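Local coordinates for protein leucine aminopeptidase 2 (Saccharomyces cerevisiae, PDB 2XQ0) that cleaves di- and tripeptides preferentially as a zinc-dependent aminopeptidase of the M1 family, and shows low epoxide hydrolase activity in vitro, at residues M1-I6 / L432-E437; G48-L54 / F112-F118; N473-L477 / D502-F506. All coordinates share one frame; numbering follows the deposited sequence.

Contact 1 of 3, residues M1-I6 / L432-E437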
loop_
_atom_site.group_PDB
_atom_site.type_symbol
_atom_site.label_atom_id
_atom_site.label_comp_id
_atom_site.label_asym_id
_atom_site.label_seq_id
_atom_site.Cartn_x
_atom_site.Cartn_y
_atom_site.Cartn_z
ATOM N N MET A 1 -29.448 10.840 -10.089
ATOM C CA MET A 1 -29.775 12.261 -10.059
ATOM C C MET A 1 -28.557 13.110 -10.400
ATOM O O MET A 1 -28.601 14.337 -10.302
ATOM C CB MET A 1 -30.322 12.651 -8.685
ATOM C CG MET A 1 -31.747 12.191 -8.436
ATOM S SD MET A 1 -32.075 11.817 -6.706
ATOM C CE MET A 1 -31.035 10.380 -6.477
ATOM N N LEU A 2 -27.481 12.447 -10.817
ATOM C CA LEU A 2 -26.209 13.114 -11.092
ATOM C C LEU A 2 -26.150 13.843 -12.443
ATOM O O LEU A 2 -27.002 13.634 -13.311
ATOM C CB LEU A 2 -25.053 12.117 -10.958
ATOM C CG LEU A 2 -25.202 10.746 -11.611
ATOM C CD1 LEU A 2 -25.085 10.847 -13.119
ATOM C CD2 LEU A 2 -24.143 9.814 -11.065
ATOM N N PRO A 3 -25.138 14.710 -12.617
ATOM C CA PRO A 3 -24.955 15.530 -13.823
ATOM C C PRO A 3 -24.746 14.742 -15.127
ATOM O O PRO A 3 -24.413 13.550 -15.107
ATOM C CB PRO A 3 -23.702 16.349 -13.501
ATOM C CG PRO A 3 -23.633 16.371 -12.016
ATOM C CD PRO A 3 -24.157 15.049 -11.571
ATOM N N LEU A 4 -24.901 15.453 -16.246
ATOM C CA LEU A 4 -24.905 14.884 -17.600
ATOM C C LEU A 4 -23.610 14.199 -18.072
ATOM O O LEU A 4 -23.652 13.048 -18.500
ATOM C CB LEU A 4 -25.326 15.947 -18.624
ATOM C CG LEU A 4 -26.767 16.468 -18.574
ATOM C CD1 LEU A 4 -27.102 17.064 -17.208
ATOM C CD2 LEU A 4 -27.009 17.497 -19.676
ATOM N N SER A 5 -22.476 14.895 -18.034
ATOM C CA SER A 5 -21.230 14.295 -18.523
ATOM C C SER A 5 -20.855 13.013 -17.773
ATOM O O SER A 5 -20.267 12.099 -18.350
ATOM C CB SER A 5 -20.064 15.275 -18.462
ATOM O OG SER A 5 -18.843 14.552 -18.471
ATOM N N ILE A 6 -21.179 12.966 -16.484
ATOM C CA ILE A 6 -21.088 11.730 -15.712
ATOM C C ILE A 6 -22.033 10.672 -16.290
ATOM O O ILE A 6 -21.599 9.600 -16.716
ATOM C CB ILE A 6 -21.453 11.978 -14.243
ATOM C CG1 ILE A 6 -20.420 12.907 -13.593
ATOM C CG2 ILE A 6 -21.579 10.654 -13.491
ATOM C CD1 ILE A 6 -18.989 12.519 -13.892
ATOM N N LEU A 432 -21.275 7.997 -6.808
ATOM C CA LEU A 432 -21.964 9.277 -7.045
ATOM C C LEU A 432 -23.479 9.196 -6.880
ATOM O O LEU A 432 -24.067 10.073 -6.273
ATOM C CB LEU A 432 -21.623 9.852 -8.423
ATOM C CG LEU A 432 -20.134 10.175 -8.608
ATOM C CD1 LEU A 432 -19.813 10.455 -10.063
ATOM C CD2 LEU A 432 -19.708 11.336 -7.735
ATOM N N ASP A 433 -24.108 8.155 -7.428
ATOM C CA ASP A 433 -25.538 7.927 -7.203
ATOM C C ASP A 433 -25.865 7.927 -5.714
ATOM O O ASP A 433 -26.865 8.484 -5.292
ATOM C CB ASP A 433 -25.977 6.573 -7.766
ATOM C CG ASP A 433 -25.772 6.461 -9.252
ATOM O OD1 ASP A 433 -25.699 7.504 -9.916
ATOM O OD2 ASP A 433 -25.698 5.323 -9.757
ATOM N N THR A 434 -25.054 7.234 -4.930
ATOM C CA THR A 434 -25.313 7.112 -3.503
ATOM C C THR A 434 -25.204 8.470 -2.816
ATOM O O THR A 434 -26.000 8.810 -1.927
ATOM C CB THR A 434 -24.325 6.139 -2.852
ATOM O OG1 THR A 434 -24.434 4.858 -3.494
ATOM C CG2 THR A 434 -24.628 6.012 -1.356
ATOM N N LEU A 435 -24.205 9.242 -3.226
ATOM C CA LEU A 435 -23.999 10.557 -2.661
ATOM C C LEU A 435 -25.244 11.382 -2.953
ATOM O O LEU A 435 -25.793 12.028 -2.060
ATOM C CB LEU A 435 -22.721 11.192 -3.234
ATOM C CG LEU A 435 -22.233 12.551 -2.717
ATOM C CD1 LEU A 435 -21.801 12.494 -1.248
ATOM C CD2 LEU A 435 -21.091 13.039 -3.580
ATOM N N TYR A 436 -25.716 11.333 -4.197
ATOM C CA TYR A 436 -26.889 12.121 -4.582
ATOM C C TYR A 436 -28.185 11.645 -3.911
ATOM O O TYR A 436 -28.988 12.458 -3.484
ATOM C CB TYR A 436 -27.056 12.186 -6.103
ATOM C CG TYR A 436 -26.300 13.322 -6.764
ATOM C CD1 TYR A 436 -24.936 13.226 -7.024
ATOM C CD2 TYR A 436 -26.956 14.491 -7.135
ATOM C CE1 TYR A 436 -24.251 14.266 -7.636
ATOM C CE2 TYR A 436 -26.280 15.537 -7.739
ATOM C CZ TYR A 436 -24.932 15.421 -7.987
ATOM O OH TYR A 436 -24.268 16.457 -8.599
ATOM N N GLU A 437 -28.380 10.335 -3.796
ATOM C CA GLU A 437 -29.573 9.838 -3.117
ATOM C C GLU A 437 -29.583 10.247 -1.637
ATOM O O GLU A 437 -30.646 10.481 -1.054
ATOM C CB GLU A 437 -29.689 8.317 -3.246
ATOM C CG GLU A 437 -29.782 7.808 -4.673
ATOM C CD GLU A 437 -29.374 6.345 -4.797
ATOM O OE1 GLU A 437 -28.876 5.770 -3.800
ATOM O OE2 GLU A 437 -29.544 5.773 -5.898
#

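Contact 2 of 3, residues G48-L54 / F112-F118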
loop_
_atom_site.group_PDB
_atom_site.type_symbol
_atom_site.label_atom_id
_atom_site.label_comp_id
_atom_site.label_asym_id
_atom_site.label_seq_id
_atom_site.Cartn_x
_atom_site.Cartn_y
_atom_site.Cartn_z
ATOM N N GLY A 48 -0.781 -27.763 -4.482
ATOM C CA GLY A 48 -1.971 -28.287 -3.852
ATOM C C GLY A 48 -3.126 -28.044 -4.774
ATOM O O GLY A 48 -2.998 -28.169 -5.995
ATOM N N SER A 49 -4.263 -27.682 -4.207
ATOM C CA SER A 49 -5.425 -27.517 -5.045
ATOM C C SER A 49 -6.334 -26.427 -4.505
ATOM O O SER A 49 -6.322 -26.130 -3.318
ATOM C CB SER A 49 -6.178 -28.836 -5.152
ATOM O OG SER A 49 -6.918 -29.083 -3.975
ATOM N N VAL A 50 -7.101 -25.820 -5.401
ATOM C CA VAL A 50 -8.113 -24.860 -5.026
ATOM C C VAL A 50 -9.457 -25.419 -5.433
ATOM O O VAL A 50 -9.613 -25.987 -6.524
ATOM C CB VAL A 50 -7.892 -23.454 -5.652
ATOM C CG1 VAL A 50 -7.725 -23.518 -7.178
ATOM C CG2 VAL A 50 -9.051 -22.514 -5.284
ATOM N N THR A 51 -10.426 -25.300 -4.538
ATOM C CA THR A 51 -11.772 -25.771 -4.834
ATOM C C THR A 51 -12.739 -24.597 -4.741
ATOM O O THR A 51 -12.783 -23.907 -3.732
ATOM C CB THR A 51 -12.217 -26.868 -3.840
ATOM O OG1 THR A 51 -11.238 -27.909 -3.796
ATOM C CG2 THR A 51 -13.556 -27.454 -4.253
ATOM N N PHE A 52 -13.494 -24.373 -5.806
ATOM C CA PHE A 52 -14.530 -23.347 -5.848
ATOM C C PHE A 52 -15.903 -24.003 -5.856
ATOM O O PHE A 52 -16.142 -24.977 -6.595
ATOM C CB PHE A 52 -14.429 -22.524 -7.129
ATOM C CG PHE A 52 -13.122 -21.804 -7.297
ATOM C CD1 PHE A 52 -12.876 -20.620 -6.622
ATOM C CD2 PHE A 52 -12.152 -22.292 -8.157
ATOM C CE1 PHE A 52 -11.690 -19.946 -6.798
ATOM C CE2 PHE A 52 -10.957 -21.629 -8.324
ATOM C CZ PHE A 52 -10.726 -20.454 -7.642
ATOM N N GLN A 53 -16.816 -23.455 -5.069
ATOM C CA GLN A 53 -18.225 -23.765 -5.226
ATOM C C GLN A 53 -18.751 -22.638 -6.105
ATOM O O GLN A 53 -18.664 -21.464 -5.735
ATOM C CB GLN A 53 -18.954 -23.765 -3.884
ATOM C CG GLN A 53 -18.328 -24.625 -2.810
ATOM C CD GLN A 53 -18.377 -26.085 -3.152
ATOM O OE1 GLN A 53 -19.285 -26.540 -3.854
ATOM N NE2 GLN A 53 -17.399 -26.840 -2.659
ATOM N N LEU A 54 -19.267 -22.990 -7.277
ATOM C CA LEU A 54 -19.693 -21.985 -8.250
ATOM C C LEU A 54 -21.157 -22.119 -8.633
ATOM O O LEU A 54 -21.763 -23.181 -8.462
ATOM C CB LEU A 54 -18.841 -22.073 -9.518
ATOM C CG LEU A 54 -17.331 -21.906 -9.397
ATOM C CD1 LEU A 54 -16.692 -21.993 -10.784
ATOM C CD2 LEU A 54 -16.998 -20.584 -8.720
ATOM N N PHE A 112 -22.180 -26.119 -8.985
ATOM C CA PHE A 112 -21.183 -27.166 -9.186
ATOM C C PHE A 112 -19.891 -26.869 -8.432
ATOM O O PHE A 112 -19.659 -25.740 -7.982
ATOM C CB PHE A 112 -20.931 -27.412 -10.685
ATOM C CG PHE A 112 -20.282 -26.243 -11.412
ATOM C CD1 PHE A 112 -18.913 -26.223 -11.636
ATOM C CD2 PHE A 112 -21.045 -25.184 -11.887
ATOM C CE1 PHE A 112 -18.307 -25.171 -12.320
ATOM C CE2 PHE A 112 -20.448 -24.119 -12.572
ATOM C CZ PHE A 112 -19.071 -24.111 -12.786
ATOM N N THR A 113 -19.071 -27.900 -8.270
ATOM C CA THR A 113 -17.798 -27.767 -7.590
ATOM C C THR A 113 -16.673 -27.916 -8.600
ATOM O O THR A 113 -16.699 -28.824 -9.450
ATOM C CB THR A 113 -17.657 -28.830 -6.500
ATOM O OG1 THR A 113 -18.673 -28.626 -5.511
ATOM C CG2 THR A 113 -16.294 -28.747 -5.837
ATOM N N LEU A 114 -15.700 -27.009 -8.512
ATOM C CA LEU A 114 -14.544 -26.992 -9.409
ATOM C C LEU A 114 -13.248 -27.150 -8.621
ATOM O O LEU A 114 -12.943 -26.327 -7.754
ATOM C CB LEU A 114 -14.515 -25.685 -10.192
ATOM C CG LEU A 114 -13.210 -25.406 -10.937
ATOM C CD1 LEU A 114 -12.944 -26.486 -11.972
ATOM C CD2 LEU A 114 -13.244 -24.039 -11.581
ATOM N N ASN A 115 -12.497 -28.212 -8.905
ATOM C CA ASN A 115 -11.212 -28.429 -8.253
ATOM C C ASN A 115 -10.063 -28.389 -9.258
ATOM O O ASN A 115 -10.093 -29.060 -10.292
ATOM C CB ASN A 115 -11.196 -29.755 -7.485
ATOM C CG ASN A 115 -9.887 -29.985 -6.736
ATOM O OD1 ASN A 115 -8.964 -30.615 -7.251
ATOM N ND2 ASN A 115 -9.806 -29.478 -5.522
ATOM N N ILE A 116 -9.048 -27.592 -8.956
ATOM C CA ILE A 116 -7.869 -27.508 -9.811
ATOM C C ILE A 116 -6.611 -27.776 -8.996
ATOM O O ILE A 116 -6.329 -27.064 -8.029
ATOM C CB ILE A 116 -7.736 -26.113 -10.413
ATOM C CG1 ILE A 116 -9.048 -25.692 -11.091
ATOM C CG2 ILE A 116 -6.542 -26.053 -11.364
ATOM C CD1 ILE A 116 -9.166 -24.207 -11.298
ATOM N N GLN A 117 -5.850 -28.784 -9.396
ATOM C CA GLN A 117 -4.560 -29.051 -8.779
ATOM C C GLN A 117 -3.495 -28.303 -9.536
ATOM O O GLN A 117 -3.485 -28.292 -10.765
ATOM C CB GLN A 117 -4.227 -30.540 -8.809
ATOM C CG GLN A 117 -5.109 -31.393 -7.936
ATOM C CD GLN A 117 -4.879 -32.861 -8.186
ATOM O OE1 GLN A 117 -3.744 -33.338 -8.130
ATOM N NE2 GLN A 117 -5.950 -33.586 -8.484
ATOM N N PHE A 118 -2.579 -27.695 -8.802
ATOM C CA PHE A 118 -1.576 -26.870 -9.436
ATOM C C PHE A 118 -0.372 -26.752 -8.525
ATOM O O PHE A 118 -0.430 -27.142 -7.351
ATOM C CB PHE A 118 -2.157 -25.471 -9.693
ATOM C CG PHE A 118 -2.410 -24.698 -8.436
ATOM C CD1 PHE A 118 -3.569 -24.902 -7.701
ATOM C CD2 PHE A 118 -1.480 -23.793 -7.971
ATOM C CE1 PHE A 118 -3.792 -24.200 -6.534
ATOM C CE2 PHE A 118 -1.695 -23.104 -6.814
ATOM C CZ PHE A 118 -2.852 -23.312 -6.084
HETATM O O HOH W 1 -21.970 -25.516 -5.399
#

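Contact 3 of 3, residues N473-L477 / D502-F506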
loop_
_atom_site.group_PDB
_atom_site.type_symbol
_atom_site.label_atom_id
_atom_site.label_comp_id
_atom_site.label_asym_id
_atom_site.label_seq_id
_atom_site.Cartn_x
_atom_site.Cartn_y
_atom_site.Cartn_z
ATOM N N ASN A 473 6.779 26.373 11.947
ATOM C CA ASN A 473 8.056 26.274 12.649
ATOM C C ASN A 473 9.123 25.584 11.787
ATOM O O ASN A 473 10.281 26.021 11.722
ATOM C CB ASN A 473 7.823 25.470 13.920
ATOM C CG ASN A 473 6.726 24.412 13.738
ATOM O OD1 ASN A 473 6.931 23.397 13.063
ATOM N ND2 ASN A 473 5.551 24.661 14.318
ATOM N N VAL A 474 8.715 24.521 11.102
ATOM C CA VAL A 474 9.620 23.760 10.248
ATOM C C VAL A 474 10.093 24.594 9.085
ATOM O O VAL A 474 11.291 24.707 8.828
ATOM C CB VAL A 474 8.919 22.510 9.703
ATOM C CG1 VAL A 474 9.794 21.807 8.683
ATOM C CG2 VAL A 474 8.561 21.579 10.863
ATOM N N TYR A 475 9.142 25.193 8.381
ATOM C CA TYR A 475 9.467 26.071 7.267
ATOM C C TYR A 475 10.366 27.230 7.697
ATOM O O TYR A 475 11.337 27.556 7.014
ATOM C CB TYR A 475 8.182 26.596 6.621
ATOM C CG TYR A 475 7.401 25.531 5.875
ATOM C CD1 TYR A 475 8.051 24.581 5.108
ATOM C CD2 TYR A 475 6.013 25.486 5.932
ATOM C CE1 TYR A 475 7.337 23.606 4.418
ATOM C CE2 TYR A 475 5.294 24.517 5.246
ATOM C CZ TYR A 475 5.958 23.583 4.492
ATOM O OH TYR A 475 5.241 22.619 3.805
ATOM N N GLN A 476 10.049 27.865 8.818
ATOM C CA GLN A 476 10.901 28.946 9.311
ATOM C C GLN A 476 12.360 28.531 9.508
ATOM O O GLN A 476 13.263 29.241 9.088
ATOM C CB GLN A 476 10.348 29.550 10.594
ATOM C CG GLN A 476 9.044 30.285 10.383
ATOM C CD GLN A 476 8.459 30.793 11.678
ATOM O OE1 GLN A 476 9.191 31.106 12.620
ATOM N NE2 GLN A 476 7.134 30.882 11.737
ATOM N N LEU A 477 12.585 27.389 10.145
ATOM C CA LEU A 477 13.943 26.936 10.405
ATOM C C LEU A 477 14.688 26.636 9.117
ATOM O O LEU A 477 15.830 27.066 8.953
ATOM C CB LEU A 477 13.960 25.704 11.310
ATOM C CG LEU A 477 15.345 25.252 11.779
ATOM C CD1 LEU A 477 15.993 26.347 12.639
ATOM C CD2 LEU A 477 15.243 23.951 12.555
ATOM N N ASP A 502 16.392 23.905 18.936
ATOM C CA ASP A 502 15.410 24.368 17.954
ATOM C C ASP A 502 14.604 23.245 17.307
ATOM O O ASP A 502 13.556 23.498 16.718
ATOM C CB ASP A 502 15.995 25.349 16.919
ATOM C CG ASP A 502 17.341 24.921 16.392
ATOM O OD1 ASP A 502 18.190 25.801 16.088
ATOM O OD2 ASP A 502 17.543 23.699 16.281
ATOM N N ILE A 503 15.065 22.006 17.449
ATOM C CA ILE A 503 14.287 20.873 16.953
ATOM C C ILE A 503 13.795 19.964 18.076
ATOM O O ILE A 503 13.158 18.946 17.820
ATOM C CB ILE A 503 15.058 20.049 15.914
ATOM C CG1 ILE A 503 16.246 19.331 16.565
ATOM C CG2 ILE A 503 15.509 20.948 14.759
ATOM C CD1 ILE A 503 17.005 18.428 15.603
ATOM N N LYS A 504 14.087 20.348 19.313
ATOM C CA LYS A 504 13.632 19.607 20.486
ATOM C C LYS A 504 12.141 19.275 20.435
ATOM O O LYS A 504 11.720 18.246 20.955
ATOM C CB LYS A 504 13.946 20.385 21.772
ATOM C CG LYS A 504 13.215 19.866 23.011
ATOM C CD LYS A 504 13.404 20.779 24.221
ATOM C CE LYS A 504 14.807 20.667 24.804
ATOM N NZ LYS A 504 14.989 21.544 26.000
ATOM N N ASP A 505 11.346 20.146 19.817
ATOM C CA ASP A 505 9.900 19.934 19.722
ATOM C C ASP A 505 9.433 19.359 18.369
ATOM O O ASP A 505 8.235 19.217 18.124
ATOM C CB ASP A 505 9.144 21.230 20.038
ATOM C CG ASP A 505 9.220 21.611 21.512
ATOM O OD1 ASP A 505 10.058 22.468 21.872
ATOM O OD2 ASP A 505 8.439 21.053 22.313
ATOM N N PHE A 506 10.375 19.029 17.492
ATOM C CA PHE A 506 10.021 18.461 16.194
ATOM C C PHE A 506 9.775 16.956 16.331
ATOM O O PHE A 506 10.684 16.218 16.704
ATOM C CB PHE A 506 11.154 18.671 15.183
ATOM C CG PHE A 506 11.261 20.080 14.627
ATOM C CD1 PHE A 506 10.686 21.159 15.270
ATOM C CD2 PHE A 506 11.965 20.306 13.456
ATOM C CE1 PHE A 506 10.807 22.449 14.741
ATOM C CE2 PHE A 506 12.095 21.571 12.932
ATOM C CZ PHE A 506 11.524 22.648 13.573
#

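Contact 1 of 3, residues M1-I6 / L432-E437
Leu2 holds its CG between the backbone N and the carbonyl carbon (chi1 46°). Together with chi2 this places CD2 against Leu432 CB and beside Asp433 OD1. Tyr436, with chi2 at 80°, turns the flat of its ring to Leu2, and the ring reaches out from helix 428-438 to meet the N-terminal residues. The backbone of Leu2 passes directly over one face of this ring. Its CA lies 4.0 Å from the centroid of the Tyr436 ring and only 6° off the ring normal, a well-centred CH-pi contact. Leu2 CB adds to the same face, 4.0 Å from Tyr436 CE1. Met1 O reaches the ring obliquely, 3.6 Å from Tyr436 CD2. Pro3, the N-cap residue of helix 4-9, brings its CD to 3.7 Å from Tyr436 CZ. Beyond the ring, Leu2 CD2 packs on Leu432 CB at 3.7 Å. Ile6 CG2 meets Leu432 CD1 at 3.9 Å, and the two side chains cross at about a right angle. The Met1 methyl CE reaches Glu437 CG, but Met1 is poorly ordered and this touch is doubtful.

No hydrogen bond joins the two segments. The polar ends have partners outside them. Tyr436 OH is hydrogen-bonded to Asp447, and Asp433 OD1 forms a salt bridge with Arg10. Trp451 touches both Pro3 and Leu432. The contact thus lays the N-terminus against helix 428-438, within the peptidase M1 family region, away from the zinc site. Its chemistry implies apolar and CH-pi adhesion, at the cost of burying Leu2 N without a partner.

Contact 2 of 3, residues G48-L54 / F112-F118
Strands 48-54 and 112-118 run antiparallel, with 160° between their directions and 4.6 Å between their axes at closest approach. They are neighbours in the large beta sheet of the M1 N-terminal domain. Hydrogen-bonded pairs are Gly48 with Phe118, Val50 with Ile116, Phe52 with Leu114 and Leu54 with Phe112. Each pair is joined by two backbone bonds; Phe52 N to Leu114 O is 2.8 Å. Apart from Gly48, these residues put their side chains on one apolar face. There Phe52 CD2 meets Leu114 CD2 at 4.0 Å, side by side. Leu54 CB lies over a face of the Phe112 ring. Strands 28-40 and 74-81 border the pair, and Leu67 and Leu69 of strand 66-69 help cover this face.

The other face is polar. With its CG anti to the backbone N (chi1 -177°), Asn115 swings its amide across to strand 48-54. Asn115 ND2 donates to Thr51 OG1 at 2.7 Å, with the oxygen in the amide plane. A weak bond runs from Asn115 ND2 to Ser49 OG at 3.3 Å. Without this amide, as with an alanine here, both hydroxyls would probably lose their donor and turn more freely. Farther along, Thr51 CG2 and Thr113 CG2 pack tightly at 3.4 Å. Beside them Thr113 OG1 donates to Gln53 OE1 at 2.7 Å, tilted 29° from the plane of the amide carbonyl.

Contact 3 of 3, residues N473-L477 / D502-F506
Phe506 lays its ring against Val474, Leu477 and Asn473 of helix 469-484. Its side chain is the main link in this contact. From CB the CG turns to lie beside the backbone N (chi1 -76°), which carries the ring toward the helix. Close to CG, one face of the ring rests on the CA of Ile503, three residues back in the same loop, 3.9 Å from the ring plane. Along one side of the ring, Phe506 CE1 comes within 4.3 Å of Asn473 CB. Along the other, CE2 touches two methyls. Leu477 CD2 approaches Phe506 CE2 obliquely at 4.0 Å. Val474 CG2 lies 4.1 Å from Phe506 CE2, over the face opposite Ile503 and displaced toward the rim. At the far end, CZ reaches the helix backbone itself. Phe506 CZ is 4.0 Å from Val474 CA and as far from Asn473 O. The helical bond from Leu477 N already takes that oxygen. The ring is thus held between the valine methyl and the backbone of its own loop.

Leu477 completes the contact. Leu477 CD2 also meets Ile503 CG2 at 3.7 Å, the nearest pair here, while Leu477 CD1 passes Asp502 OD1 at van der Waals range. That carboxylate has its polar partner elsewhere, since OD2 is hydrogen-bonded to Tyr547 OH. The type I turn from Ile503 to Phe506 is closed by Phe506 N to Ile503 O at 2.8 Å, and it brings both hydrophobic residues to the helix. Phe514 of helix 508-519 touches Val474 and Leu477 as well.

The loop leading into helix 508-519 is therefore packed on helix 469-484 in the helical C-terminal part of the enzyme. No hydrogen bond crosses the contact, which implies that dispersion and the burial of apolar surface hold it.

Overall arrangement
The three contacts lie in different parts of the enzyme and share no helix or strand. None touches another; contacts 2 and 3 lie on opposite sides of the chain's centre, their nearest atoms about 47 Å apart. All are partly buried, and each lies about 29 to 30 Å from the centre of the chain. Contact 2 buries the most surface and joins neighbouring strands by regular backbone bonds, with an apolar face and a polar face. Contacts 1 and 3 have no hydrogen bonds across them. Contact 1 sets the N-terminus and the first turn of helix 4-9 against helix 428-438, far off in sequence. Contact 3 sets a nearby loop against helix 469-484.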